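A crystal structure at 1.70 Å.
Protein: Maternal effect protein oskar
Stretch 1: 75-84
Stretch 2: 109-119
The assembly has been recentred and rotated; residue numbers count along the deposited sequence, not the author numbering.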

# COMPACT_ATOMS: atom_id res chain seq x y z
N LEU A 75 18.03 -2.44 3.99
CA LEU A 75 17.73 -3.84 3.71
C LEU A 75 18.77 -4.38 2.73
O LEU A 75 19.35 -3.60 1.97
N PRO A 76 19.01 -5.70 2.75
CA PRO A 76 19.99 -6.35 1.86
C PRO A 76 19.67 -6.15 0.38
O PRO A 76 18.49 -6.10 0.02
N GLU A 77 20.68 -6.03 -0.47
CA GLU A 77 20.44 -5.91 -1.90
C GLU A 77 19.63 -7.11 -2.37
O GLU A 77 19.79 -8.23 -1.86
N GLY A 78 18.72 -6.87 -3.30
CA GLY A 78 17.87 -7.91 -3.83
C GLY A 78 16.62 -8.20 -3.00
O GLY A 78 15.82 -9.05 -3.38
N THR A 79 16.45 -7.52 -1.88
CA THR A 79 15.23 -7.71 -1.09
C THR A 79 14.00 -7.38 -1.93
O THR A 79 13.95 -6.34 -2.56
N GLN A 80 13.03 -8.30 -1.93
CA GLN A 80 11.77 -8.09 -2.64
C GLN A 80 10.71 -7.59 -1.67
O GLN A 80 10.52 -8.17 -0.60
N ILE A 81 10.05 -6.50 -2.06
CA ILE A 81 9.05 -5.86 -1.20
C ILE A 81 7.70 -5.85 -1.90
O ILE A 81 7.60 -5.41 -3.04
N ILE A 82 6.65 -6.33 -1.22
CA ILE A 82 5.31 -6.26 -1.80
C ILE A 82 4.72 -4.87 -1.52
O ILE A 82 4.60 -4.46 -0.36
N VAL A 83 4.33 -4.18 -2.58
CA VAL A 83 3.93 -2.77 -2.49
C VAL A 83 2.46 -2.55 -2.85
O VAL A 83 1.98 -3.02 -3.88
N ASN A 84 1.75 -1.84 -1.98
CA ASN A 84 0.41 -1.34 -2.31
C ASN A 84 0.37 0.13 -1.94
O ASN A 84 0.23 0.49 -0.77
N GLU A 109 13.83 4.78 -7.84
CA GLU A 109 14.56 4.82 -6.59
C GLU A 109 14.79 3.42 -6.01
O GLU A 109 15.88 3.11 -5.53
N MET A 110 13.77 2.58 -6.05
CA MET A 110 13.93 1.20 -5.60
C MET A 110 15.00 0.48 -6.43
O MET A 110 15.82 -0.26 -5.89
N HIS A 111 15.01 0.74 -7.74
CA HIS A 111 16.03 0.14 -8.60
C HIS A 111 17.42 0.61 -8.17
O HIS A 111 18.36 -0.19 -8.04
N ASN A 112 17.55 1.91 -7.94
CA ASN A 112 18.82 2.45 -7.46
C ASN A 112 19.25 1.92 -6.08
O ASN A 112 20.44 1.83 -5.79
N MET A 113 18.28 1.54 -5.26
CA MET A 113 18.57 0.96 -3.95
C MET A 113 18.74 -0.55 -4.00
O MET A 113 19.01 -1.18 -2.97
N ARG A 114 18.58 -1.12 -5.20
CA ARG A 114 18.59 -2.57 -5.41
C ARG A 114 17.52 -3.29 -4.58
O ARG A 114 17.74 -4.40 -4.09
N LEU A 115 16.36 -2.65 -4.43
CA LEU A 115 15.19 -3.27 -3.82
C LEU A 115 14.20 -3.61 -4.92
O LEU A 115 13.89 -2.76 -5.77
N VAL A 116 13.69 -4.84 -4.93
CA VAL A 116 12.81 -5.26 -6.03
C VAL A 116 11.35 -5.11 -5.65
O VAL A 116 10.89 -5.77 -4.73
N PRO A 117 10.60 -4.26 -6.37
CA PRO A 117 9.18 -4.12 -6.05
C PRO A 117 8.36 -5.25 -6.66
O PRO A 117 8.58 -5.61 -7.82
N ILE A 118 7.47 -5.82 -5.85
CA ILE A 118 6.37 -6.66 -6.34
C ILE A 118 5.12 -5.82 -6.16
O ILE A 118 4.75 -5.47 -5.03
N LEU A 119 4.48 -5.44 -7.26
CA LEU A 119 3.39 -4.47 -7.19
C LEU A 119 2.03 -5.14 -7.01
O LEU A 119 1.77 -6.19 -7.58

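What holds the two strands in register? Parallel pairing does, with Thr79 O, Ile81 N, Ile81 O and Val83 N each bonded to the backbone of stretch 2. Val116 N donates to Thr79 O (2.8 Å), Ile81 N to Val116 O (2.9 Å), Ile118 N to Ile81 O (2.8 Å) and Val83 N to Ile118 O (2.8 Å). Pro117 has no amide hydrogen to offer, and the register asks none of it, since the neighbouring residues Val116 and Ile118 carry the bonds. Val116 O and Ile118 O also receive CA-H contacts, from Gln80 CA at 3.2 Å and Ile82 CA at 3.4 Å respectively.

How are the polar groups of the turn and of the helix end satisfied? Pro76 O closes the type II turn by accepting from Thr79 N (3.1 Å), and Thr79 OG1, with chi1 m, donates to the same oxygen at 2.7 Å. Gly78 N donates to Arg114 O (2.8 Å), joining the turn to the Schellman motif, where Arg114 N bonds His111 O (3.0 Å) and Leu115 N bonds Met110 O (2.9 Å).

Does Glu77 pair with Arg114? Not as a salt bridge: Glu77 OE1 lies 4.6 Å from Arg114 NE. Their side chains come closest where Glu77 CB lies 3.8 Å from Arg114 NE, at the edge of the guanidinium, near its plane.

Which side chains fill the two faces? Ile81 (m, t) and Val83 (t) share a face with Pro117 and Leu119. Ile81 CD1 reaches Leu115 CD1 at 4.1 Å and Met110 CE at 4.2 Å, while Val83 CB meets Leu119 CD1 at 4.0 Å. On the other face, Gln80, Ile82, Val116 and Ile118 line up: Gln80 CG sits 3.8 Å from Val116 CB, and Ile82 CG1 packs 4.2 Å from Ile118 CB. Gln80 OE1 finds only carbon here, Ile118 CD1 at 3.8 Å.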

# COMPACT_ATOMS: atom_id res chain seq x y z
CB LEU A 75 16.33 -3.93 3.09
CG LEU A 75 15.17 -3.69 4.05
CD1 LEU A 75 13.89 -3.35 3.29
CD2 LEU A 75 14.99 -4.93 4.90
CB PRO A 76 19.85 -7.83 2.21
CG PRO A 76 19.28 -7.85 3.58
CD PRO A 76 18.39 -6.66 3.68
CB GLU A 77 21.74 -5.79 -2.71
CG GLU A 77 22.64 -7.02 -2.65
CD GLU A 77 23.83 -6.92 -3.60
OE1 GLU A 77 23.61 -6.74 -4.82
OE2 GLU A 77 24.98 -7.02 -3.11
CB THR A 79 15.23 -6.84 0.18
OG1 THR A 79 16.31 -7.24 1.03
CG2 THR A 79 13.92 -7.00 0.95
CB GLN A 80 11.29 -9.38 -3.30
CG GLN A 80 12.22 -9.91 -4.39
CD GLN A 80 11.87 -11.32 -4.81
OE1 GLN A 80 11.06 -11.53 -5.72
NE2 GLN A 80 12.47 -12.30 -4.15
CB ILE A 81 9.47 -4.40 -0.89
CG1 ILE A 81 10.85 -4.35 -0.21
CG2 ILE A 81 8.39 -3.68 -0.04
CD1 ILE A 81 11.38 -2.94 0.02
CB ILE A 82 4.39 -7.38 -1.27
CG1 ILE A 82 4.96 -8.76 -1.65
CG2 ILE A 82 2.98 -7.22 -1.82
CD1 ILE A 82 4.20 -9.96 -1.07
CB VAL A 83 4.78 -1.92 -3.45
CG1 VAL A 83 4.35 -0.45 -3.38
CG2 VAL A 83 6.26 -2.07 -3.11
CB ASN A 84 -0.67 -2.11 -1.54
CG ASN A 84 -2.08 -1.68 -1.94
OD1 ASN A 84 -2.76 -0.96 -1.20
ND2 ASN A 84 -2.52 -2.13 -3.12
CB GLU A 109 13.82 5.69 -5.57
CG GLU A 109 14.34 5.55 -4.16
CD GLU A 109 13.56 6.39 -3.17
OE1 GLU A 109 12.86 7.33 -3.59
OE2 GLU A 109 13.62 6.12 -1.97
CB MET A 110 12.59 0.46 -5.64
CG MET A 110 11.60 1.02 -4.62
SD MET A 110 10.05 0.12 -4.50
CE MET A 110 10.62 -1.43 -3.80
CB HIS A 111 15.76 0.50 -10.07
CG HIS A 111 16.60 -0.28 -11.04
ND1 HIS A 111 16.89 0.18 -12.30
CD2 HIS A 111 17.21 -1.49 -10.92
CE1 HIS A 111 17.64 -0.72 -12.93
NE2 HIS A 111 17.84 -1.73 -12.11
CB ASN A 112 18.78 3.98 -7.48
CG ASN A 112 18.79 4.54 -8.90
OD1 ASN A 112 19.25 3.88 -9.83
ND2 ASN A 112 18.28 5.76 -9.06
CB MET A 113 17.46 1.30 -2.95
CG MET A 113 17.38 2.77 -2.63
SD MET A 113 16.00 3.08 -1.52
CE MET A 113 16.31 4.80 -1.11
CB ARG A 114 19.99 -3.14 -5.16
CG ARG A 114 21.05 -2.46 -6.02
CD ARG A 114 22.44 -2.77 -5.51
NE ARG A 114 22.61 -2.35 -4.12
CZ ARG A 114 23.03 -1.14 -3.75
NH1 ARG A 114 23.34 -0.23 -4.66
NH2 ARG A 114 23.15 -0.85 -2.46
CB LEU A 115 14.55 -2.31 -2.81
CG LEU A 115 15.50 -1.86 -1.70
CD1 LEU A 115 14.82 -0.81 -0.83
CD2 LEU A 115 15.93 -3.06 -0.88
CB VAL A 116 13.06 -6.73 -6.39
CG1 VAL A 116 12.24 -7.12 -7.62
CG2 VAL A 116 14.55 -6.99 -6.63
CB PRO A 117 8.78 -2.79 -6.72
CG PRO A 117 9.99 -2.32 -7.50
CD PRO A 117 11.00 -3.43 -7.52
CB ILE A 118 6.28 -7.99 -5.56
CG1 ILE A 118 7.51 -8.86 -5.84
CG2 ILE A 118 5.00 -8.74 -5.94
CD1 ILE A 118 7.66 -10.06 -4.90
CB LEU A 119 3.35 -3.57 -8.43
CG LEU A 119 4.55 -2.65 -8.69
CD1 LEU A 119 4.94 -1.94 -7.41
CD2 LEU A 119 5.73 -3.41 -9.26